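Local coordinates for protein methyltransferase WBDD (Escherichia coli, PDB 4AZS) that acts as a bifunctional kinase and methyltransferase that regulates the chain length of the O antigen in Escherichia coli O9a, at residues L399-F404 against W450-L455; S347-S351 against L455-E460; A169-A175 against R216-V221. All coordinates share one frame; numbering follows the deposited sequence.

Overall arrangement
Interactions 1 and 2 are neighbours in the helical part of the kinase region. Their centres lie about 9 Å apart and they share Leu-455. In both, helix 452-460 is one partner. Helix 397-410 meets its start in interaction 1, and helix 341-357 meets the rest in interaction 2. Interaction 1 is buried, with aromatic rings packed round Val-400 and Leu-455. Interaction 2 is partly buried and runs from leucines inside to Arg-350 and Glu-460 at the surface. Interaction 3 belongs to the methyltransferase region, with its centre about 49 Å from that of interaction 1. It is also buried, but is a strand pair held by backbone hydrogen bonds, whereas the helix contacts have none across them.

Interaction 1: L399-F404 against W450-L455; sequences LVQSFF and WNFVLL. Unlike the reference sequence in segment 450-455: Val-453 (reference Ala).
Val-400 of helix 397-410 splits its two methyl groups between different partners around the start of helix 452-460. The packing of these helices is consistent with the helical C-lobe of the kinase fold. CG1 stands opposite the backbone N (chi1 165°) and reaches Trp-450 CE3 at 3.8 Å. The same methyl meets Leu-455 CD1, the two side chains pointing at each other tip to tip. CG2 sits against the backbone of Asn-451 and over one face of the Phe-452 ring, toward its rim.

Leu-455 forks between two rings of the facing helix. Its CD1 lies 3.8 Å from Phe-404 CE1, and its CD2 lies 3.8 Å from Phe-403 CD2. Phe-452 turns its edge to the face of Phe-403 in an offset edge-to-face pair. The centroids are 6.0 Å apart and the planes stand at 88°. Elsewhere on the rim of the Phe-452 ring, CE2 is 3.9 Å from Leu-399 CB, which lies in the ring plane. Trp-450 crosses Phe-404 at about a right angle, with Trp-450 CZ3 at the edge of the phenyl ring and 4.0 Å from Phe-404 CE2.

Asn-451 is the N-cap of helix 452-460. Its OD1 accepts from Leu-454 N at 2.8 Å. Glu-356 of helix 341-357 takes the N-H groups of Phe-452 and Val-453, so this helix start is also tied to a third helix. Gln-401 brings OE1 to the edge of the indole. Its NE2 bonds to Glu-483, while OE1 is buried without a partner in the model.

No hydrogen bond joins the two segments. Their cohesion therefore comes from apolar and aromatic packing, while the polar bonds stay within each segment or run to other parts of the chain.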
loop_
_atom_site.group_PDB
_atom_site.type_symbol
_atom_site.label_atom_id
_atom_site.label_comp_id
_atom_site.label_asym_id
_atom_site.label_seq_id
_atom_site.Cartn_x
_atom_site.Cartn_y
_atom_site.Cartn_z
ATOM N N LEU A 399 -51.245 7.789 45.472
ATOM C CA LEU A 399 -50.740 9.175 45.372
ATOM C C LEU A 399 -50.345 9.745 46.731
ATOM O O LEU A 399 -49.374 10.505 46.846
ATOM C CB LEU A 399 -51.792 10.089 44.723
ATOM C CG LEU A 399 -52.065 9.934 43.215
ATOM C CD1 LEU A 399 -52.611 8.559 42.868
ATOM C CD2 LEU A 399 -53.041 10.990 42.717
ATOM N N VAL A 400 -51.070 9.375 47.781
ATOM C CA VAL A 400 -50.732 9.885 49.105
ATOM C C VAL A 400 -49.394 9.278 49.488
ATOM O O VAL A 400 -48.568 9.949 50.118
ATOM C CB VAL A 400 -51.825 9.587 50.164
ATOM C CG1 VAL A 400 -51.304 9.800 51.588
ATOM C CG2 VAL A 400 -53.048 10.443 49.924
ATOM N N GLN A 401 -49.168 8.036 49.049
ATOM C CA GLN A 401 -47.942 7.300 49.382
ATOM C C GLN A 401 -46.730 7.961 48.737
ATOM O O GLN A 401 -45.745 8.262 49.420
ATOM C CB GLN A 401 -48.028 5.818 48.949
ATOM C CG GLN A 401 -46.773 4.984 49.247
ATOM C CD GLN A 401 -46.697 4.438 50.676
ATOM O OE1 GLN A 401 -47.279 4.997 51.602
ATOM N NE2 GLN A 401 -45.971 3.331 50.853
ATOM N N SER A 402 -46.801 8.192 47.432
ATOM C CA SER A 402 -45.724 8.924 46.750
ATOM C C SER A 402 -45.498 10.295 47.381
ATOM O O SER A 402 -44.364 10.759 47.501
ATOM C CB SER A 402 -46.046 9.134 45.288
ATOM O OG SER A 402 -47.208 9.898 45.257
ATOM N N PHE A 403 -46.568 10.950 47.809
ATOM C CA PHE A 403 -46.373 12.260 48.355
ATOM C C PHE A 403 -45.461 12.178 49.588
ATOM O O PHE A 403 -44.797 13.157 49.953
ATOM C CB PHE A 403 -47.696 12.939 48.683
ATOM C CG PHE A 403 -47.532 14.399 48.976
ATOM C CD1 PHE A 403 -47.492 15.329 47.937
ATOM C CD2 PHE A 403 -47.327 14.834 50.260
ATOM C CE1 PHE A 403 -47.297 16.664 48.187
ATOM C CE2 PHE A 403 -47.132 16.184 50.518
ATOM C CZ PHE A 403 -47.105 17.102 49.476
ATOM N N PHE A 404 -45.409 11.006 50.225
ATOM C CA PHE A 404 -44.519 10.832 51.364
ATOM C C PHE A 404 -43.079 10.764 50.915
ATOM O O PHE A 404 -42.178 11.222 51.618
ATOM C CB PHE A 404 -44.858 9.560 52.138
ATOM C CG PHE A 404 -46.205 9.590 52.769
ATOM C CD1 PHE A 404 -46.592 10.680 53.546
ATOM C CD2 PHE A 404 -47.072 8.519 52.626
ATOM C CE1 PHE A 404 -47.829 10.712 54.154
ATOM C CE2 PHE A 404 -48.314 8.537 53.236
ATOM C CZ PHE A 404 -48.696 9.643 53.985
ATOM N N TRP A 450 -57.514 7.825 53.429
ATOM C CA TRP A 450 -56.339 8.531 52.920
ATOM C C TRP A 450 -56.726 9.382 51.730
ATOM O O TRP A 450 -57.275 8.859 50.751
ATOM C CB TRP A 450 -55.265 7.574 52.457
ATOM C CG TRP A 450 -54.538 6.860 53.543
ATOM C CD1 TRP A 450 -54.997 6.545 54.798
ATOM C CD2 TRP A 450 -53.181 6.307 53.478
ATOM N NE1 TRP A 450 -54.050 5.862 55.488
ATOM C CE2 TRP A 450 -52.947 5.668 54.753
ATOM C CE3 TRP A 450 -52.185 6.265 52.510
ATOM C CZ2 TRP A 450 -51.751 5.043 55.052
ATOM C CZ3 TRP A 450 -50.993 5.611 52.806
ATOM C CH2 TRP A 450 -50.770 5.034 54.056
ATOM N N ASN A 451 -56.481 10.689 51.817
ATOM C CA ASN A 451 -56.751 11.617 50.683
ATOM C C ASN A 451 -56.120 12.928 51.006
ATOM O O ASN A 451 -55.488 13.048 52.062
ATOM C CB ASN A 451 -58.241 11.774 50.406
ATOM C CG ASN A 451 -58.991 12.390 51.564
ATOM O OD1 ASN A 451 -58.513 13.292 52.218
ATOM N ND2 ASN A 451 -60.170 11.893 51.820
ATOM N N PHE A 452 -56.170 13.880 50.067
ATOM C CA PHE A 452 -55.335 15.080 50.246
ATOM C C PHE A 452 -55.932 16.068 51.205
ATOM O O PHE A 452 -55.206 16.781 51.844
ATOM C CB PHE A 452 -54.946 15.711 48.924
ATOM C CG PHE A 452 -53.865 14.956 48.216
ATOM C CD1 PHE A 452 -52.533 15.227 48.477
ATOM C CD2 PHE A 452 -54.180 13.919 47.348
ATOM C CE1 PHE A 452 -51.527 14.518 47.821
ATOM C CE2 PHE A 452 -53.172 13.215 46.672
ATOM C CZ PHE A 452 -51.850 13.513 46.924
ATOM N N VAL A 453 -57.238 16.037 51.374
ATOM C CA VAL A 453 -57.898 16.811 52.407
ATOM C C VAL A 453 -57.416 16.394 53.786
ATOM O O VAL A 453 -57.110 17.241 54.641
ATOM C CB VAL A 453 -59.406 16.650 52.303
ATOM C CG1 VAL A 453 -60.087 17.219 53.539
ATOM C CG2 VAL A 453 -59.895 17.378 51.044
ATOM N N LEU A 454 -57.266 15.083 53.976
ATOM C CA LEU A 454 -56.767 14.554 55.270
ATOM C C LEU A 454 -55.303 14.879 55.478
ATOM O O LEU A 454 -54.872 15.261 56.577
ATOM C CB LEU A 454 -56.991 13.027 55.369
ATOM C CG LEU A 454 -56.606 12.391 56.735
ATOM C CD1 LEU A 454 -57.798 11.824 57.511
ATOM C CD2 LEU A 454 -55.661 11.279 56.378
ATOM N N LEU A 455 -54.531 14.686 54.428
ATOM C CA LEU A 455 -53.109 14.987 54.464
ATOM C C LEU A 455 -52.880 16.439 54.857
ATOM O O LEU A 455 -52.013 16.732 55.702
ATOM C CB LEU A 455 -52.498 14.724 53.092
ATOM C CG LEU A 455 -51.082 14.195 52.962
ATOM C CD1 LEU A 455 -50.882 13.001 53.843
ATOM C CD2 LEU A 455 -50.788 13.775 51.534
#

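Interaction 2: S347-S351 against L455-E460. With SO4 (sulfate ion), chain L.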
loop_
_atom_site.group_PDB
_atom_site.type_symbol
_atom_site.label_atom_id
_atom_site.label_comp_id
_atom_site.label_asym_id
_atom_site.label_seq_id
_atom_site.Cartn_x
_atom_site.Cartn_y
_atom_site.Cartn_z
ATOM N N SER A 347 -48.218 25.225 51.066
ATOM C CA SER A 347 -48.835 25.802 49.867
ATOM C C SER A 347 -49.200 24.704 48.855
ATOM O O SER A 347 -50.289 24.699 48.301
ATOM C CB SER A 347 -47.938 26.886 49.227
ATOM O OG SER A 347 -46.639 26.404 48.898
ATOM N N LEU A 348 -48.318 23.737 48.670
ATOM C CA LEU A 348 -48.587 22.668 47.704
ATOM C C LEU A 348 -49.764 21.822 48.179
ATOM O O LEU A 348 -50.682 21.527 47.409
ATOM C CB LEU A 348 -47.332 21.835 47.532
ATOM C CG LEU A 348 -47.247 20.976 46.283
ATOM C CD1 LEU A 348 -47.249 21.833 45.014
ATOM C CD2 LEU A 348 -45.995 20.120 46.367
ATOM N N LEU A 349 -49.770 21.467 49.467
ATOM C CA LEU A 349 -50.845 20.669 50.006
ATOM C C LEU A 349 -52.160 21.377 49.921
ATOM O O LEU A 349 -53.181 20.754 49.619
ATOM C CB LEU A 349 -50.587 20.274 51.462
ATOM C CG LEU A 349 -49.707 19.040 51.570
ATOM C CD1 LEU A 349 -49.282 18.811 53.006
ATOM C CD2 LEU A 349 -50.477 17.849 51.003
ATOM N N ARG A 350 -52.151 22.680 50.191
ATOM C CA ARG A 350 -53.372 23.445 50.030
ATOM C C ARG A 350 -53.896 23.361 48.593
ATOM O O ARG A 350 -55.084 23.169 48.386
ATOM C CB ARG A 350 -53.200 24.906 50.489
ATOM C CG ARG A 350 -53.130 25.035 52.013
ATOM C CD ARG A 350 -53.195 26.482 52.517
ATOM N NE ARG A 350 -52.018 27.266 52.130
ATOM C CZ ARG A 350 -50.863 27.311 52.795
ATOM N NH1 ARG A 350 -50.670 26.602 53.896
ATOM N NH2 ARG A 350 -49.886 28.069 52.337
ATOM N N SER A 351 -53.035 23.459 47.593
ATOM C CA SER A 351 -53.562 23.433 46.244
ATOM C C SER A 351 -54.014 22.001 45.877
ATOM O O SER A 351 -55.021 21.824 45.175
ATOM C CB SER A 351 -52.563 24.020 45.219
ATOM O OG SER A 351 -51.525 23.111 44.923
ATOM N N LEU A 455 -54.531 14.686 54.428
ATOM C CA LEU A 455 -53.109 14.987 54.464
ATOM C C LEU A 455 -52.880 16.439 54.857
ATOM O O LEU A 455 -52.013 16.732 55.702
ATOM C CB LEU A 455 -52.498 14.724 53.092
ATOM C CG LEU A 455 -51.082 14.195 52.962
ATOM C CD1 LEU A 455 -50.882 13.001 53.843
ATOM C CD2 LEU A 455 -50.788 13.775 51.534
ATOM N N LEU A 456 -53.659 17.344 54.256
ATOM C CA LEU A 456 -53.539 18.765 54.562
ATOM C C LEU A 456 -53.963 19.049 55.997
ATOM O O LEU A 456 -53.273 19.750 56.726
ATOM C CB LEU A 456 -54.357 19.609 53.576
ATOM C CG LEU A 456 -54.488 21.072 54.007
ATOM C CD1 LEU A 456 -53.125 21.761 54.029
ATOM C CD2 LEU A 456 -55.453 21.831 53.120
ATOM N N ALA A 457 -55.098 18.525 56.432
ATOM C CA ALA A 457 -55.572 18.823 57.793
ATOM C C ALA A 457 -54.567 18.333 58.838
ATOM O O ALA A 457 -54.272 19.034 59.811
ATOM C CB ALA A 457 -56.958 18.238 58.041
ATOM N N LEU A 458 -53.993 17.155 58.619
ATOM C CA LEU A 458 -53.062 16.647 59.599
ATOM C C LEU A 458 -51.777 17.488 59.530
ATOM O O LEU A 458 -51.158 17.755 60.563
ATOM C CB LEU A 458 -52.803 15.153 59.424
ATOM C CG LEU A 458 -53.912 14.217 59.891
ATOM C CD1 LEU A 458 -53.630 12.780 59.499
ATOM C CD2 LEU A 458 -54.113 14.290 61.386
ATOM N N PHE A 459 -51.396 17.929 58.332
ATOM C CA PHE A 459 -50.217 18.737 58.178
ATOM C C PHE A 459 -50.310 20.036 58.971
ATOM O O PHE A 459 -49.388 20.393 59.672
ATOM C CB PHE A 459 -49.940 19.062 56.713
ATOM C CG PHE A 459 -48.835 20.064 56.538
ATOM C CD1 PHE A 459 -47.519 19.647 56.466
ATOM C CD2 PHE A 459 -49.116 21.428 56.506
ATOM C CE1 PHE A 459 -46.491 20.566 56.315
ATOM C CE2 PHE A 459 -48.095 22.356 56.357
ATOM C CZ PHE A 459 -46.787 21.921 56.244
ATOM N N GLU A 460 -51.441 20.710 58.883
ATOM C CA GLU A 460 -51.684 21.934 59.649
ATOM C C GLU A 460 -51.669 21.781 61.179
ATOM O O GLU A 460 -51.446 22.733 61.909
ATOM C CB GLU A 460 -53.016 22.543 59.194
ATOM C CG GLU A 460 -52.893 23.217 57.812
ATOM C CD GLU A 460 -54.238 23.504 57.134
ATOM O OE1 GLU A 460 -55.306 23.233 57.748
ATOM O OE2 GLU A 460 -54.227 23.994 55.968
HETATM S S SO4 L . -51.177 29.780 49.464
HETATM O O1 SO4 L . -50.642 28.707 50.328
HETATM O O2 SO4 L . -52.636 29.576 49.291
HETATM O O3 SO4 L . -50.487 29.768 48.143
HETATM O O4 SO4 L . -50.913 31.075 50.136
#
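Leu-349 holds CG beside its backbone N (chi1 -84°), whereas Leu-456, across from it, carries CG opposite the N (chi1 169°). With these torsions Leu-349 CB comes to 3.9 Å from Leu-456 CD1. This is also where the helix backbones are nearest. The two helix segments run roughly antiparallel, at 147°, with axes 9.5 Å apart at closest approach. Helix 341-357 comes shortly before the probable catalytic-loop sequence, as in the C-lobe of a kinase.

The methyls of Leu-349 part beyond CG. CD1 packs on the base of Phe-459, 3.8 Å from its CB and equally near CG. CD2 turns to Leu-455 CD2 at 4.1 Å, and these two leucines cross at about a right angle. Phe-403 of helix 397-410 and Trp-438 of helix 435-443 also pack on Leu-349. Trp-438 further meets the Phe-459 ring edge-to-face.

Toward the surface, Arg-350 lays its aliphatic part over Leu-456, with Arg-350 CG 3.8 Å from Leu-456 CD1. The arginine then bends at its third torsion, about the CG-CD bond. The guanidinium edge faces a sulfate ion, probably from the crystallisation liquor. The bond from Arg-350 NE to the sulfate is weak, and the placing of that oxygen is doubtful. Glu-460 brings OE2 to 4.9 Å from Arg-350 NH1. The charges are opposite, but the charged atoms are not in contact.

The contact is thus graded. Leucines and the base of Phe-459 bind the helices inside. At the rim, the charged ends of Arg-350 and Glu-460 could add at most a weak, long-range attraction.

Interaction 3: A169-A175 against R216-V221; sequences AVILELA and RPMYLV
Arg-216 and Ala-175 meet at one end of an antiparallel strand pair. The strands belong to the Rossmann-like sheet of the methyltransferase, order 3-2-1-4-5-7-6, in which strand 216-222 is the reversed seventh strand beside strand 169-173.

Ala-175 CB lies over one face of the Arg-216 guanidinium, 3.5 Å from NE. Arg-216 CB packs on Glu-173 CG at 3.7 Å. The charged ends have other partners: Ser-142 and Glu-179 hold the guanidinium, while Arg-44, Arg-49 and Ser-142 hold the carboxylate of Glu-173. The nearest atoms of that glutamate side chain and the bound S-adenosylmethionine are about 4 Å apart.

Pro-217 has no N-H to give, but its O accepts from Leu-174 N at 3.0 Å, just past the regular strand. Met-218 faces Glu-173 in a non-hydrogen-bonded pair. Its CG extends opposite the backbone N (chi1 -179°), and SD reaches Ile-171 CG2 at 3.7 Å.

Tyr-219 and Leu-172 form a hydrogen-bonded pair, with both N-H groups used. The Tyr-219 side chain leaves on the other side of the sheet from Met-218 and crosses Leu-174 at about a right angle, with Tyr-219 CD2 4.0 Å from Leu-174 CD1. Leu-220 returns to the Met-218 side, where its CD1 lies 3.7 Å from Ile-171 CG1. Val-221 pairs with Val-170 through two backbone bonds, and the shorter runs from Val-221 N to Val-170 O at 2.7 Å.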
loop_
_atom_site.group_PDB
_atom_site.type_symbol
_atom_site.label_atom_id
_atom_site.label_comp_id
_atom_site.label_asym_id
_atom_site.label_seq_id
_atom_site.Cartn_x
_atom_site.Cartn_y
_atom_site.Cartn_z
ATOM N N ALA A 169 -35.768 33.846 10.657
ATOM C CA ALA A 169 -36.411 32.596 10.252
ATOM C C ALA A 169 -35.686 32.004 9.072
ATOM O O ALA A 169 -35.129 32.719 8.235
ATOM C CB ALA A 169 -37.843 32.826 9.879
ATOM N N VAL A 170 -35.703 30.692 9.026
ATOM C CA VAL A 170 -35.124 29.920 7.935
ATOM C C VAL A 170 -36.104 28.869 7.492
ATOM O O VAL A 170 -36.696 28.170 8.335
ATOM C CB VAL A 170 -33.803 29.228 8.358
ATOM C CG1 VAL A 170 -33.102 28.618 7.153
ATOM C CG2 VAL A 170 -32.886 30.245 8.994
ATOM N N ILE A 171 -36.272 28.752 6.178
ATOM C CA ILE A 171 -37.078 27.703 5.584
ATOM C C ILE A 171 -36.180 26.810 4.758
ATOM O O ILE A 171 -35.472 27.309 3.874
ATOM C CB ILE A 171 -38.204 28.317 4.723
ATOM C CG1 ILE A 171 -39.117 29.080 5.632
ATOM C CG2 ILE A 171 -39.024 27.247 4.014
ATOM C CD1 ILE A 171 -40.143 29.850 4.839
ATOM N N LEU A 172 -36.187 25.510 5.083
ATOM C CA LEU A 172 -35.374 24.530 4.410
ATOM C C LEU A 172 -36.230 23.417 3.856
ATOM O O LEU A 172 -37.068 22.902 4.558
ATOM C CB LEU A 172 -34.354 23.912 5.382
ATOM C CG LEU A 172 -33.420 24.956 5.992
ATOM C CD1 LEU A 172 -32.705 24.343 7.185
ATOM C CD2 LEU A 172 -32.428 25.516 4.999
ATOM N N GLU A 173 -35.973 23.039 2.606
ATOM C CA GLU A 173 -36.394 21.775 2.043
ATOM C C GLU A 173 -35.159 20.913 1.984
ATOM O O GLU A 173 -34.176 21.286 1.353
ATOM C CB GLU A 173 -36.954 21.943 0.651
ATOM C CG GLU A 173 -37.541 20.652 0.079
ATOM C CD GLU A 173 -37.946 20.775 -1.373
ATOM O OE1 GLU A 173 -37.199 21.467 -2.133
ATOM O OE2 GLU A 173 -38.992 20.167 -1.731
ATOM N N LEU A 174 -35.208 19.762 2.634
ATOM C CA LEU A 174 -34.058 18.900 2.776
ATOM C C LEU A 174 -34.240 17.545 2.116
ATOM O O LEU A 174 -35.217 16.841 2.356
ATOM C CB LEU A 174 -33.793 18.707 4.256
ATOM C CG LEU A 174 -33.447 20.012 4.983
ATOM C CD1 LEU A 174 -33.461 19.740 6.476
ATOM C CD2 LEU A 174 -32.098 20.574 4.570
ATOM N N ALA A 175 -33.278 17.184 1.282
ATOM C CA ALA A 175 -33.245 15.871 0.684
ATOM C C ALA A 175 -32.969 14.842 1.771
ATOM O O ALA A 175 -32.415 15.172 2.831
ATOM C CB ALA A 175 -32.187 15.778 -0.402
ATOM N N ARG A 216 -39.573 15.354 0.023
ATOM C CA ARG A 216 -38.657 16.080 0.861
ATOM C C ARG A 216 -39.443 16.949 1.854
ATOM O O ARG A 216 -40.329 17.719 1.468
ATOM C CB ARG A 216 -37.728 16.941 0.021
ATOM C CG ARG A 216 -36.821 16.162 -0.891
ATOM C CD ARG A 216 -35.872 17.063 -1.671
ATOM N NE ARG A 216 -34.977 16.192 -2.409
ATOM C CZ ARG A 216 -34.341 16.523 -3.522
ATOM N NH1 ARG A 216 -34.413 17.755 -3.985
ATOM N NH2 ARG A 216 -33.678 15.595 -4.189
ATOM N N PRO A 217 -39.092 16.846 3.130
ATOM C CA PRO A 217 -39.685 17.668 4.153
ATOM C C PRO A 217 -39.154 19.121 4.081
ATOM O O PRO A 217 -38.012 19.372 3.667
ATOM C CB PRO A 217 -39.261 16.943 5.453
ATOM C CG PRO A 217 -37.912 16.410 5.106
ATOM C CD PRO A 217 -38.028 15.978 3.676
ATOM N N MET A 218 -40.034 20.053 4.379
ATOM C CA MET A 218 -39.726 21.458 4.524
ATOM C C MET A 218 -39.876 21.811 6.008
ATOM O O MET A 218 -40.920 21.541 6.600
ATOM C CB MET A 218 -40.723 22.272 3.706
ATOM C CG MET A 218 -40.474 23.749 3.764
ATOM S SD MET A 218 -41.485 24.796 2.687
ATOM C CE MET A 218 -40.760 24.393 1.121
ATOM N N TYR A 219 -38.841 22.412 6.569
ATOM C CA TYR A 219 -38.792 22.863 7.945
ATOM C C TYR A 219 -38.714 24.371 8.049
ATOM O O TYR A 219 -38.106 25.031 7.236
ATOM C CB TYR A 219 -37.557 22.276 8.618
ATOM C CG TYR A 219 -37.675 20.767 8.847
ATOM C CD1 TYR A 219 -38.400 20.254 9.940
ATOM C CD2 TYR A 219 -37.169 19.861 7.912
ATOM C CE1 TYR A 219 -38.544 18.881 10.102
ATOM C CE2 TYR A 219 -37.312 18.490 8.086
ATOM C CZ TYR A 219 -37.969 18.032 9.174
ATOM O OH TYR A 219 -38.116 16.705 9.289
ATOM N N LEU A 220 -39.351 24.893 9.068
ATOM C CA LEU A 220 -39.263 26.268 9.463
ATOM C C LEU A 220 -38.413 26.293 10.730
ATOM O O LEU A 220 -38.707 25.598 11.709
ATOM C CB LEU A 220 -40.655 26.768 9.790
ATOM C CG LEU A 220 -40.774 28.214 10.214
ATOM C CD1 LEU A 220 -40.292 29.195 9.169
ATOM C CD2 LEU A 220 -42.228 28.485 10.540
ATOM N N VAL A 221 -37.349 27.060 10.717
ATOM C CA VAL A 221 -36.331 26.983 11.795
ATOM C C VAL A 221 -36.071 28.402 12.304
ATOM O O VAL A 221 -36.086 29.357 11.515
ATOM C CB VAL A 221 -35.041 26.408 11.229
ATOM C CG1 VAL A 221 -33.921 26.412 12.218
ATOM C CG2 VAL A 221 -35.259 25.033 10.650
#